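Local coordinates for alpha-amylase (Eisenia fetida, PDB 6M4K), which probably catalyses the endohydrolysis of alpha-1,4-glucosidic linkages in polysaccharides, as a member of glycoside hydrolase family 13 that uses calcium and chloride, at residues N347-I352 with D360-P365; D303-H308 with L317-A322; T82-M87 with I190-A195; T89-N92 with Y97-V100. One frame throughout, in Å; residues are numbered along the deposited sequence.

The four contacts sample two regions of one (beta/alpha)8 barrel. Contacts 1 and 2 involve loops that follow barrel strands 339-344 and 295-297, on the side where barrels of this family carry their active site; their centres are 11 Å apart, and they meet directly through Asp360 with His308 and Trp348 with Gln305. Contacts 3 and 4 share helix 81-93 near the other end of the barrel, with centres 7 Å apart, contact 4 being nested in the loop that contact 3 closes. Contact 2 lies across the chain's centre from both, about 30 Å from contact 3 and 27 Å from contact 4, centre to centre. All four lie away from the calcium site.

Contact 1: N347-I352 with D360-P365; sequences NWPRNI and DWVGPP
The first torsions of Trp348 and Val362 bring these residues together across two arms of one excursion. In Val362, CG1 stands anti to the backbone N (chi1 170°), which carries this methyl to the other arm; in Trp348, CG lies between the backbone N and the carbonyl carbon (chi1 81°), and the indole is directed alongside Asp360 and Val362. The valine methyl CG1 thus sits 4.1 Å from CB of Trp348. The same methyl also touches the proline ring of Pro349 at CD, 4.2 Å from CG1 of Val362. Further along the indole, CA of Asp360 approaches NE1 of Trp348 obliquely, 4.1 Å away.

No hydrogen bond joins the arms directly. Instead a water lies between two carbonyl oxygens and bridges them, 2.8 Å from O of Asn347 and 2.8 Å from O of Gly363. Pro349 is the centre of an inverse gamma turn, closed by Arg350 N to Trp348 O at 2.8 Å. This turn brings CB of Arg350 over one face of the Trp348 indole, 3.5 Å above its plane. The other methyl of Val362, CG2, lies over the centre of the Trp361 ring.

The indole N-H is taken by Asp357, and Arg306 and Phe320 also engage the Trp348 ring, by cation-pi and edge-to-face contact. The pairing belongs to the excursion that leaves barrel strand 339-344, runs through short strands 352-353 and 356-357, and returns through 360-365 before helix 389-401.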
loop_
_atom_site.group_PDB
_atom_site.type_symbol
_atom_site.label_atom_id
_atom_site.label_comp_id
_atom_site.label_asym_id
_atom_site.label_seq_id
_atom_site.Cartn_x
_atom_site.Cartn_y
_atom_site.Cartn_z
ATOM N N ASN A 347 11.564 -7.781 8.511
ATOM C CA ASN A 347 12.963 -7.382 8.563
ATOM C C ASN A 347 13.802 -8.264 7.647
ATOM O O ASN A 347 13.495 -9.433 7.415
ATOM C CB ASN A 347 13.455 -7.505 10.006
ATOM C CG ASN A 347 14.658 -6.629 10.299
ATOM O OD1 ASN A 347 15.109 -5.858 9.462
ATOM N ND2 ASN A 347 15.173 -6.741 11.520
ATOM N N TRP A 348 14.875 -7.692 7.129
ATOM C CA TRP A 348 15.816 -8.441 6.313
ATOM C C TRP A 348 17.162 -7.750 6.424
ATOM O O TRP A 348 17.235 -6.602 6.878
ATOM C CB TRP A 348 15.349 -8.535 4.847
ATOM C CG TRP A 348 15.646 -7.321 3.998
ATOM C CD1 TRP A 348 16.714 -7.144 3.153
ATOM C CD2 TRP A 348 14.856 -6.124 3.897
ATOM N NE1 TRP A 348 16.634 -5.911 2.539
ATOM C CE2 TRP A 348 15.507 -5.267 2.983
ATOM C CE3 TRP A 348 13.657 -5.695 4.488
ATOM C CZ2 TRP A 348 15.007 -4.014 2.651
ATOM C CZ3 TRP A 348 13.159 -4.441 4.148
ATOM C CH2 TRP A 348 13.840 -3.619 3.243
ATOM N N PRO A 349 18.284 -8.456 6.065
ATOM C CA PRO A 349 19.613 -7.840 6.269
ATOM C C PRO A 349 19.951 -6.821 5.190
ATOM O O PRO A 349 20.844 -7.011 4.349
ATOM C CB PRO A 349 20.541 -9.061 6.246
ATOM C CG PRO A 349 19.870 -9.991 5.292
ATOM C CD PRO A 349 18.390 -9.845 5.582
ATOM N N ARG A 350 19.216 -5.702 5.193
ATOM C CA ARG A 350 19.474 -4.640 4.231
ATOM C C ARG A 350 20.942 -4.238 4.289
ATOM O O ARG A 350 21.488 -4.013 5.371
ATOM C CB ARG A 350 18.585 -3.428 4.543
ATOM C CG ARG A 350 18.633 -2.336 3.470
ATOM C CD ARG A 350 17.824 -1.102 3.859
ATOM N NE ARG A 350 18.545 -0.341 4.871
ATOM C CZ ARG A 350 18.239 0.891 5.257
ATOM N NH1 ARG A 350 17.195 1.517 4.727
ATOM N NH2 ARG A 350 18.981 1.508 6.167
ATOM N N ASN A 351 21.568 -4.142 3.121
ATOM C CA ASN A 351 23.027 -4.017 3.046
ATOM C C ASN A 351 23.351 -3.151 1.826
ATOM O O ASN A 351 23.548 -3.662 0.724
ATOM C CB ASN A 351 23.660 -5.399 2.944
ATOM C CG ASN A 351 25.163 -5.352 2.999
ATOM O OD1 ASN A 351 25.728 -4.920 3.996
ATOM N ND2 ASN A 351 25.815 -5.791 1.940
ATOM N N ILE A 352 23.362 -1.835 2.034
ATOM C CA ILE A 352 23.449 -0.897 0.916
ATOM C C ILE A 352 24.908 -0.695 0.524
ATOM O O ILE A 352 25.728 -0.251 1.334
ATOM C CB ILE A 352 22.747 0.432 1.237
ATOM C CG1 ILE A 352 21.267 0.167 1.536
ATOM C CG2 ILE A 352 22.892 1.411 0.064
ATOM C CD1 ILE A 352 20.567 1.313 2.259
ATOM N N ASP A 360 18.469 -7.250 -1.234
ATOM C CA ASP A 360 17.094 -6.827 -1.463
ATOM C C ASP A 360 16.211 -7.942 -1.980
ATOM O O ASP A 360 15.005 -7.723 -2.140
ATOM C CB ASP A 360 17.024 -5.591 -2.379
ATOM C CG ASP A 360 17.607 -5.822 -3.768
ATOM O OD1 ASP A 360 18.000 -6.956 -4.109
ATOM O OD2 ASP A 360 17.665 -4.834 -4.548
ATOM N N TRP A 361 16.769 -9.123 -2.229
ATOM C CA TRP A 361 16.025 -10.280 -2.698
ATOM C C TRP A 361 15.438 -11.101 -1.563
ATOM O O TRP A 361 14.541 -11.914 -1.808
ATOM C CB TRP A 361 16.956 -11.179 -3.524
ATOM C CG TRP A 361 18.194 -11.629 -2.765
ATOM C CD1 TRP A 361 19.413 -11.005 -2.727
ATOM C CD2 TRP A 361 18.314 -12.795 -1.939
ATOM N NE1 TRP A 361 20.286 -11.719 -1.923
ATOM C CE2 TRP A 361 19.635 -12.821 -1.434
ATOM C CE3 TRP A 361 17.433 -13.822 -1.581
ATOM C CZ2 TRP A 361 20.090 -13.836 -0.581
ATOM C CZ3 TRP A 361 17.893 -14.838 -0.734
ATOM C CH2 TRP A 361 19.212 -14.833 -0.253
ATOM N N VAL A 362 15.915 -10.899 -0.334
ATOM C CA VAL A 362 15.615 -11.832 0.743
ATOM C C VAL A 362 14.113 -11.884 0.980
ATOM O O VAL A 362 13.443 -10.846 1.073
ATOM C CB VAL A 362 16.402 -11.449 2.004
ATOM C CG1 VAL A 362 15.927 -12.259 3.198
ATOM C CG2 VAL A 362 17.912 -11.667 1.774
ATOM N N GLY A 363 13.579 -13.101 1.047
ATOM C CA GLY A 363 12.178 -13.336 1.295
ATOM C C GLY A 363 11.795 -13.214 2.754
ATOM O O GLY A 363 12.594 -12.818 3.613
ATOM N N PRO A 364 10.547 -13.547 3.065
ATOM C CA PRO A 364 10.034 -13.370 4.417
ATOM C C PRO A 364 10.715 -14.297 5.407
ATOM O O PRO A 364 11.430 -15.235 5.013
ATOM C CB PRO A 364 8.547 -13.741 4.265
ATOM C CG PRO A 364 8.522 -14.665 3.120
ATOM C CD PRO A 364 9.540 -14.133 2.170
ATOM N N PRO A 365 10.503 -14.057 6.703
ATOM C CA PRO A 365 11.042 -14.953 7.737
ATOM C C PRO A 365 10.690 -16.401 7.449
ATOM O O PRO A 365 9.533 -16.752 7.190
ATOM C CB PRO A 365 10.370 -14.443 9.016
ATOM C CG PRO A 365 10.166 -12.963 8.758
ATOM C CD PRO A 365 9.785 -12.908 7.289
HETATM O O HOH W 1 13.267 -11.992 6.226
#

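Contact 2: D303-H308 with L317-A322; sequences DNQRGH and LTFFEA
Gln305 and Thr318 meet through their aliphatic parts, CB of Gln305 lying 3.6 Å from the methyl CG2 of Thr318. They belong to two arms of one loop, between barrel strand 295-297 and helix 322-334, whose N-cap position is held by Glu321. The glutamine has CG between the backbone N and carbonyl carbon (chi1 71°), then runs out extended, and its amide reaches past the threonine to Phe319. There NE2 of Gln305 comes to the ring edge, 4.1 Å from CE2 of Phe319, amide and ring planes 73° apart.

In Thr318 it is OG1 that takes the place between N and carbonyl carbon (chi1 73°), which leaves CG2 facing Gln305. OG1 serves two purposes: it accepts from the backbone N of Phe320 at 3.1 Å, an ST turn, and it meets a water that donates to O of Gln305. Within the same segment, CE1 of Phe319 lies over the centre of the Phe320 ring.

OE1 of Gln305 receives NH1 of Arg306 on a lone pair, at 2.8 Å, and NE2 is held by Ser345 and Asp300. The direct polar partners thus lie outside the pairing, and what crosses it is methyl packing, an amide at a ring edge and one bridging water.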
loop_
_atom_site.group_PDB
_atom_site.type_symbol
_atom_site.label_atom_id
_atom_site.label_comp_id
_atom_site.label_asym_id
_atom_site.label_seq_id
_atom_site.Cartn_x
_atom_site.Cartn_y
_atom_site.Cartn_z
ATOM N N ASP A 303 8.368 -2.507 -2.888
ATOM C CA ASP A 303 9.431 -2.257 -3.856
ATOM C C ASP A 303 10.329 -1.122 -3.409
ATOM O O ASP A 303 11.560 -1.263 -3.391
ATOM C CB ASP A 303 8.851 -1.829 -5.203
ATOM C CG ASP A 303 8.274 -2.961 -5.991
ATOM O OD1 ASP A 303 8.847 -4.073 -5.972
ATOM O OD2 ASP A 303 7.249 -2.717 -6.668
ATOM N N ASN A 304 9.743 0.026 -3.080
ATOM C CA ASN A 304 10.572 1.182 -2.799
ATOM C C ASN A 304 11.169 1.182 -1.402
ATOM O O ASN A 304 12.147 1.895 -1.178
ATOM C CB ASN A 304 9.898 2.501 -3.216
ATOM C CG ASN A 304 8.687 2.867 -2.368
ATOM O OD1 ASN A 304 8.513 2.381 -1.250
ATOM N ND2 ASN A 304 7.877 3.798 -2.881
ATOM N N GLN A 305 10.666 0.358 -0.476
ATOM C CA GLN A 305 11.411 0.195 0.775
ATOM C C GLN A 305 12.707 -0.585 0.568
ATOM O O GLN A 305 13.543 -0.623 1.480
ATOM C CB GLN A 305 10.560 -0.429 1.898
ATOM C CG GLN A 305 10.237 -1.906 1.710
ATOM C CD GLN A 305 9.491 -2.566 2.872
ATOM O OE1 GLN A 305 9.440 -3.800 2.936
ATOM N NE2 GLN A 305 8.928 -1.775 3.791
ATOM N N ARG A 306 12.879 -1.206 -0.596
ATOM C CA ARG A 306 14.103 -1.890 -0.994
ATOM C C ARG A 306 14.952 -1.041 -1.923
ATOM O O ARG A 306 15.881 -1.568 -2.552
ATOM C CB ARG A 306 13.779 -3.237 -1.648
ATOM C CG ARG A 306 13.311 -4.251 -0.625
ATOM C CD ARG A 306 12.566 -5.484 -1.179
ATOM N NE ARG A 306 12.383 -6.365 -0.040
ATOM C CZ ARG A 306 11.473 -6.185 0.908
ATOM N NH1 ARG A 306 10.544 -5.239 0.780
ATOM N NH2 ARG A 306 11.457 -6.972 1.970
ATOM N N GLY A 307 14.655 0.255 -2.032
ATOM C CA GLY A 307 15.494 1.164 -2.787
ATOM C C GLY A 307 15.224 1.217 -4.269
ATOM O O GLY A 307 16.016 1.818 -5.006
ATOM N N HIS A 308 14.133 0.611 -4.737
ATOM C CA HIS A 308 13.852 0.533 -6.162
ATOM C C HIS A 308 13.089 1.739 -6.710
ATOM O O HIS A 308 12.902 1.822 -7.929
ATOM C CB HIS A 308 13.111 -0.772 -6.477
ATOM C CG HIS A 308 13.865 -2.002 -6.067
ATOM N ND1 HIS A 308 13.245 -3.207 -5.816
ATOM C CD2 HIS A 308 15.185 -2.205 -5.845
ATOM C CE1 HIS A 308 14.153 -4.105 -5.471
ATOM N NE2 HIS A 308 15.338 -3.522 -5.481
ATOM N N LEU A 317 10.636 6.981 3.092
ATOM C CA LEU A 317 10.740 6.636 4.501
ATOM C C LEU A 317 10.156 5.250 4.751
ATOM O O LEU A 317 9.143 4.866 4.153
ATOM C CB LEU A 317 10.025 7.674 5.365
ATOM C CG LEU A 317 10.732 9.027 5.414
ATOM C CD1 LEU A 317 9.825 10.100 6.010
ATOM C CD2 LEU A 317 12.038 8.895 6.221
ATOM N N THR A 318 10.824 4.491 5.620
ATOM C CA THR A 318 10.472 3.108 5.901
ATOM C C THR A 318 10.683 2.857 7.384
ATOM O O THR A 318 11.141 3.729 8.123
ATOM C CB THR A 318 11.371 2.143 5.124
ATOM O OG1 THR A 318 12.681 2.139 5.726
ATOM C CG2 THR A 318 11.507 2.556 3.678
ATOM N N PHE A 319 10.370 1.636 7.822
ATOM C CA PHE A 319 10.571 1.280 9.227
ATOM C C PHE A 319 12.033 1.398 9.661
ATOM O O PHE A 319 12.297 1.476 10.864
ATOM C CB PHE A 319 10.021 -0.123 9.527
ATOM C CG PHE A 319 10.800 -1.243 8.888
ATOM C CD1 PHE A 319 11.870 -1.829 9.559
ATOM C CD2 PHE A 319 10.450 -1.730 7.646
ATOM C CE1 PHE A 319 12.583 -2.860 8.989
ATOM C CE2 PHE A 319 11.163 -2.774 7.067
ATOM C CZ PHE A 319 12.240 -3.340 7.748
ATOM N N PHE A 320 12.977 1.425 8.718
ATOM C CA PHE A 320 14.376 1.658 9.079
ATOM C C PHE A 320 14.620 3.085 9.558
ATOM O O PHE A 320 15.628 3.340 10.227
ATOM C CB PHE A 320 15.299 1.314 7.902
ATOM C CG PHE A 320 15.541 -0.161 7.717
ATOM C CD1 PHE A 320 16.366 -0.853 8.588
ATOM C CD2 PHE A 320 14.975 -0.852 6.655
ATOM C CE1 PHE A 320 16.600 -2.210 8.414
ATOM C CE2 PHE A 320 15.207 -2.201 6.479
ATOM C CZ PHE A 320 16.023 -2.879 7.355
ATOM N N GLU A 321 13.735 4.027 9.224
ATOM C CA GLU A 321 13.805 5.392 9.724
ATOM C C GLU A 321 12.544 5.639 10.545
ATOM O O GLU A 321 11.712 6.480 10.196
ATOM C CB GLU A 321 13.909 6.388 8.559
ATOM C CG GLU A 321 15.095 6.145 7.612
ATOM C CD GLU A 321 14.836 5.058 6.573
ATOM O OE1 GLU A 321 13.683 4.948 6.089
ATOM O OE2 GLU A 321 15.774 4.296 6.245
ATOM N N ALA A 322 12.403 4.905 11.650
ATOM C CA ALA A 322 11.098 4.738 12.283
ATOM C C ALA A 322 10.513 6.055 12.775
ATOM O O ALA A 322 9.300 6.283 12.653
ATOM C CB ALA A 322 11.204 3.734 13.431
HETATM O O HOH W 2 14.582 0.807 3.693
#

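Contact 3: T82-M87 with I190-A195. With SO4 (sulfate ion), chain G.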
loop_
_atom_site.group_PDB
_atom_site.type_symbol
_atom_site.label_atom_id
_atom_site.label_comp_id
_atom_site.label_asym_id
_atom_site.label_seq_id
_atom_site.Cartn_x
_atom_site.Cartn_y
_atom_site.Cartn_z
ATOM N N THR A 82 -7.557 -23.845 -0.179
ATOM C CA THR A 82 -8.413 -23.996 0.993
ATOM C C THR A 82 -8.110 -22.931 2.037
ATOM O O THR A 82 -9.025 -22.319 2.601
ATOM C CB THR A 82 -8.237 -25.396 1.582
ATOM O OG1 THR A 82 -8.886 -26.341 0.727
ATOM C CG2 THR A 82 -8.834 -25.491 2.979
ATOM N N GLN A 83 -6.825 -22.689 2.297
ATOM C CA GLN A 83 -6.460 -21.680 3.283
ATOM C C GLN A 83 -6.829 -20.276 2.807
ATOM O O GLN A 83 -7.258 -19.443 3.612
ATOM C CB GLN A 83 -4.981 -21.807 3.628
ATOM C CG GLN A 83 -4.679 -23.084 4.386
ATOM C CD GLN A 83 -3.193 -23.330 4.519
ATOM O OE1 GLN A 83 -2.435 -23.165 3.560
ATOM N NE2 GLN A 83 -2.769 -23.757 5.703
ATOM N N PHE A 84 -6.668 -20.009 1.507
ATOM C CA PHE A 84 -7.071 -18.719 0.949
ATOM C C PHE A 84 -8.565 -18.473 1.155
ATOM O O PHE A 84 -8.981 -17.396 1.598
ATOM C CB PHE A 84 -6.716 -18.650 -0.543
ATOM C CG PHE A 84 -7.014 -17.307 -1.170
ATOM C CD1 PHE A 84 -6.084 -16.281 -1.106
ATOM C CD2 PHE A 84 -8.237 -17.063 -1.795
ATOM C CE1 PHE A 84 -6.360 -15.025 -1.651
ATOM C CE2 PHE A 84 -8.520 -15.826 -2.345
ATOM C CZ PHE A 84 -7.584 -14.798 -2.279
ATOM N N ARG A 85 -9.382 -19.489 0.876
ATOM C CA ARG A 85 -10.826 -19.322 0.975
ATOM C C ARG A 85 -11.278 -19.215 2.420
ATOM O O ARG A 85 -12.187 -18.434 2.725
ATOM C CB ARG A 85 -11.522 -20.446 0.218
ATOM C CG ARG A 85 -11.232 -20.330 -1.259
ATOM C CD ARG A 85 -11.733 -21.507 -2.034
ATOM N NE ARG A 85 -13.171 -21.439 -2.253
ATOM C CZ ARG A 85 -13.799 -22.144 -3.187
ATOM N NH1 ARG A 85 -13.109 -22.952 -3.984
ATOM N NH2 ARG A 85 -15.107 -22.038 -3.325
ATOM N N ASN A 86 -10.632 -19.957 3.330
ATOM C CA ASN A 86 -10.919 -19.781 4.751
ATOM C C ASN A 86 -10.639 -18.349 5.189
ATOM O O ASN A 86 -11.424 -17.755 5.938
ATOM C CB ASN A 86 -10.060 -20.725 5.592
ATOM C CG ASN A 86 -10.543 -22.167 5.574
ATOM O OD1 ASN A 86 -9.777 -23.075 5.897
ATOM N ND2 ASN A 86 -11.795 -22.384 5.215
ATOM N N MET A 87 -9.502 -17.796 4.749
ATOM C CA MET A 87 -9.132 -16.422 5.078
ATOM C C MET A 87 -10.179 -15.433 4.583
ATOM O O MET A 87 -10.636 -14.571 5.338
ATOM C CB MET A 87 -7.761 -16.112 4.472
ATOM C CG MET A 87 -7.317 -14.672 4.615
ATOM S SD MET A 87 -5.897 -14.295 3.576
ATOM C CE MET A 87 -6.625 -14.424 1.937
ATOM N N ILE A 190 -13.282 -13.197 -7.222
ATOM C CA ILE A 190 -14.450 -12.410 -6.837
ATOM C C ILE A 190 -15.559 -13.329 -6.340
ATOM O O ILE A 190 -16.196 -13.059 -5.315
ATOM C CB ILE A 190 -14.913 -11.535 -8.014
ATOM C CG1 ILE A 190 -13.907 -10.420 -8.280
ATOM C CG2 ILE A 190 -16.286 -10.929 -7.726
ATOM C CD1 ILE A 190 -14.136 -9.712 -9.606
ATOM N N GLY A 191 -15.755 -14.466 -7.016
ATOM C CA GLY A 191 -16.807 -15.377 -6.599
ATOM C C GLY A 191 -16.596 -15.941 -5.210
ATOM O O GLY A 191 -17.559 -16.208 -4.489
ATOM N N TRP A 192 -15.338 -16.117 -4.805
ATOM C CA TRP A 192 -15.037 -16.578 -3.454
ATOM C C TRP A 192 -15.194 -15.491 -2.398
ATOM O O TRP A 192 -15.224 -15.807 -1.204
ATOM C CB TRP A 192 -13.609 -17.113 -3.377
ATOM C CG TRP A 192 -13.346 -18.288 -4.265
ATOM C CD1 TRP A 192 -14.269 -19.076 -4.898
ATOM C CD2 TRP A 192 -12.061 -18.802 -4.630
ATOM N NE1 TRP A 192 -13.629 -20.051 -5.628
ATOM C CE2 TRP A 192 -12.273 -19.906 -5.477
ATOM C CE3 TRP A 192 -10.747 -18.438 -4.315
ATOM C CZ2 TRP A 192 -11.223 -20.650 -6.018
ATOM C CZ3 TRP A 192 -9.705 -19.176 -4.850
ATOM C CH2 TRP A 192 -9.950 -20.272 -5.691
ATOM N N GLY A 193 -15.297 -14.227 -2.795
ATOM C CA GLY A 193 -15.466 -13.144 -1.842
ATOM C C GLY A 193 -14.388 -12.093 -1.872
ATOM O O GLY A 193 -14.441 -11.165 -1.052
ATOM N N VAL A 194 -13.421 -12.168 -2.789
ATOM C CA VAL A 194 -12.422 -11.109 -2.881
ATOM C C VAL A 194 -13.114 -9.799 -3.252
ATOM O O VAL A 194 -14.051 -9.777 -4.062
ATOM C CB VAL A 194 -11.341 -11.522 -3.894
ATOM C CG1 VAL A 194 -10.445 -10.342 -4.260
ATOM C CG2 VAL A 194 -10.514 -12.651 -3.323
ATOM N N ALA A 195 -12.688 -8.697 -2.625
ATOM C CA ALA A 195 -13.341 -7.400 -2.777
ATOM C C ALA A 195 -12.713 -6.536 -3.858
ATOM O O ALA A 195 -13.318 -5.545 -4.281
ATOM C CB ALA A 195 -13.305 -6.641 -1.445
HETATM S S SO4 G . 0.393 -22.694 7.691
HETATM O O1 SO4 G . 0.323 -22.635 6.240
HETATM O O2 SO4 G . -0.171 -21.460 8.209
HETATM O O3 SO4 G . 1.791 -22.760 8.109
HETATM O O4 SO4 G . -0.359 -23.851 8.175
HETATM O O HOH W 3 -13.963 -17.938 0.281
#
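Arg85 and Trp192 bring together two neighbouring outer helices of the (beta/alpha)8 barrel, helix 81-93 and the end of helix 176-192.

The dominant interaction is cation-pi. The guanidinium of Arg85 lies flat on the indole, planes 13° apart, and its CZ stands 3.5 Å from the centroid of the five-membered ring of Trp192. A bend at chi3 (78°) lays the chain along the indole face, placing CD of Arg85 3.8 Å from the centroid of the six-membered ring, a CH-pi contact. NH1 of the arginine also forms a salt bridge with Glu81, which probably helps to fix its position over the ring. NE1 of Trp192 sits beneath the guanidinium centre, and since both are donors, no hydrogen bond joins them.

Apolar packing lies deeper. Phe84 points inward with CG anti to its own N (chi1 -176°), and its CD2 approaches CE3 at the edge of the Trp192 indole at 3.8 Å. CG2 of Val194 comes to the edge of the Phe84 ring, 3.8 Å from CZ. The chain leaves the helix at Gly193 in a Schellman motif, with positive phi and two bonds back into the last turn, one of them Gly193 N to Ile190 O, and Val194 follows directly.

Polar links are sparse. Gln83 makes a weak bond to a sulfate, probably from the crystallisation liquor, which Lys26 and Thr28 also hold. Between the helices, one water donates to both carbonyls, 3.1 Å from O of Arg85 and 2.9 Å from O of Trp192.

Contact 4: T89-N92 with Y97-V100; sequences TTCN and YIYV
Asn92 and Tyr97 make the closest approach between the end of helix 81-93 and the start of barrel strand 97-102. The amide oxygen OD1 of Asn92 lies at the edge of the phenol ring, near its plane, 3.4 Å from CD1 of Tyr97, and the amide and ring planes are 68° apart. Alongside, CD1 of Ile98 stands 4.1 Å from CB of Cys91, the isoleucine bending at its second torsion (chi2 -64°).

Two waters form the next layer. One donates to OD1 of Asn92 at 2.7 Å and accepts from N of Ile98 at 2.9 Å, tying the helix side chain to the strand backbone. The other donates to O of Asn92 at 2.8 Å and lies 2.7 Å from OH of Tyr97.

Farther out, ND2 of Asn92 is hydrogen-bonded to O of Gly193, and the disulfide from Cys91 to Cys34 ties this helix to helix 27-39. Strand 97-102 lies between strands 44-47 and 196-199; a backbone hydrogen bond joins Ile98 to Ala195, just before the latter.

The amide therefore has a settled orientation: ND2 donates to a carbonyl, while OD1 faces a water and an aromatic C-H edge. That edge, slightly positive, is probably a mildly favourable neighbour for OD1, so waters, a carbon contact and this C-H edge join helix to strand, with no direct hydrogen bond between the two segments.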
loop_
_atom_site.group_PDB
_atom_site.type_symbol
_atom_site.label_atom_id
_atom_site.label_comp_id
_atom_site.label_asym_id
_atom_site.label_seq_id
_atom_site.Cartn_x
_atom_site.Cartn_y
_atom_site.Cartn_z
ATOM N N THR A 89 -13.329 -15.889 3.735
ATOM C CA THR A 89 -14.610 -16.056 4.425
ATOM C C THR A 89 -14.570 -15.453 5.828
ATOM O O THR A 89 -15.457 -14.684 6.213
ATOM C CB THR A 89 -14.976 -17.540 4.472
ATOM O OG1 THR A 89 -15.138 -18.030 3.136
ATOM C CG2 THR A 89 -16.267 -17.740 5.254
ATOM N N THR A 90 -13.531 -15.775 6.604
ATOM C CA THR A 90 -13.435 -15.294 7.979
ATOM C C THR A 90 -13.295 -13.780 8.014
ATOM O O THR A 90 -13.943 -13.091 8.814
ATOM C CB THR A 90 -12.215 -15.936 8.641
ATOM O OG1 THR A 90 -12.408 -17.351 8.739
ATOM C CG2 THR A 90 -11.979 -15.348 10.030
ATOM N N CYS A 91 -12.428 -13.247 7.156
ATOM C CA CYS A 91 -12.186 -11.812 7.141
ATOM C C CYS A 91 -13.444 -11.064 6.717
ATOM O O CYS A 91 -13.864 -10.105 7.372
ATOM C CB CYS A 91 -10.994 -11.496 6.230
ATOM S SG CYS A 91 -9.410 -12.032 6.917
ATOM N N ASN A 92 -14.084 -11.528 5.633
ATOM C CA ASN A 92 -15.332 -10.913 5.190
ATOM C C ASN A 92 -16.388 -10.932 6.285
ATOM O O ASN A 92 -17.103 -9.942 6.473
ATOM C CB ASN A 92 -15.867 -11.609 3.942
ATOM C CG ASN A 92 -15.097 -11.253 2.695
ATOM O OD1 ASN A 92 -14.079 -10.557 2.754
ATOM N ND2 ASN A 92 -15.582 -11.722 1.544
ATOM N N TYR A 97 -11.924 -6.610 4.467
ATOM C CA TYR A 97 -11.984 -7.160 3.119
ATOM C C TYR A 97 -10.598 -7.439 2.540
ATOM O O TYR A 97 -9.571 -7.029 3.088
ATOM C CB TYR A 97 -12.848 -6.261 2.230
ATOM C CG TYR A 97 -14.228 -6.125 2.842
ATOM C CD1 TYR A 97 -14.975 -7.257 3.162
ATOM C CD2 TYR A 97 -14.745 -4.887 3.181
ATOM C CE1 TYR A 97 -16.216 -7.159 3.762
ATOM C CE2 TYR A 97 -16.007 -4.778 3.777
ATOM C CZ TYR A 97 -16.721 -5.923 4.056
ATOM O OH TYR A 97 -17.958 -5.805 4.656
ATOM N N ILE A 98 -10.579 -8.161 1.419
ATOM C CA ILE A 98 -9.358 -8.717 0.838
ATOM C C ILE A 98 -9.173 -8.157 -0.565
ATOM O O ILE A 98 -10.054 -8.311 -1.425
ATOM C CB ILE A 98 -9.403 -10.254 0.801
ATOM C CG1 ILE A 98 -9.561 -10.831 2.208
ATOM C CG2 ILE A 98 -8.153 -10.820 0.113
ATOM C CD1 ILE A 98 -8.389 -10.547 3.155
ATOM N N TYR A 99 -8.012 -7.552 -0.811
ATOM C CA TYR A 99 -7.620 -7.084 -2.133
ATOM C C TYR A 99 -6.435 -7.912 -2.601
ATOM O O TYR A 99 -5.408 -7.981 -1.912
ATOM C CB TYR A 99 -7.268 -5.596 -2.097
ATOM C CG TYR A 99 -8.332 -4.813 -1.377
ATOM C CD1 TYR A 99 -9.592 -4.642 -1.933
ATOM C CD2 TYR A 99 -8.116 -4.334 -0.093
ATOM C CE1 TYR A 99 -10.590 -3.959 -1.250
ATOM C CE2 TYR A 99 -9.108 -3.654 0.600
ATOM C CZ TYR A 99 -10.340 -3.473 0.013
ATOM O OH TYR A 99 -11.324 -2.798 0.703
ATOM N N VAL A 100 -6.577 -8.544 -3.745
ATOM C CA VAL A 100 -5.560 -9.438 -4.268
ATOM C C VAL A 100 -4.565 -8.656 -5.114
ATOM O O VAL A 100 -4.949 -7.879 -5.986
ATOM C CB VAL A 100 -6.217 -10.568 -5.074
ATOM C CG1 VAL A 100 -5.214 -11.232 -6.012
ATOM C CG2 VAL A 100 -6.828 -11.589 -4.119
HETATM O O HOH W 4 -13.001 -9.429 0.589
HETATM O O HOH W 5 -18.992 -7.997 5.734
#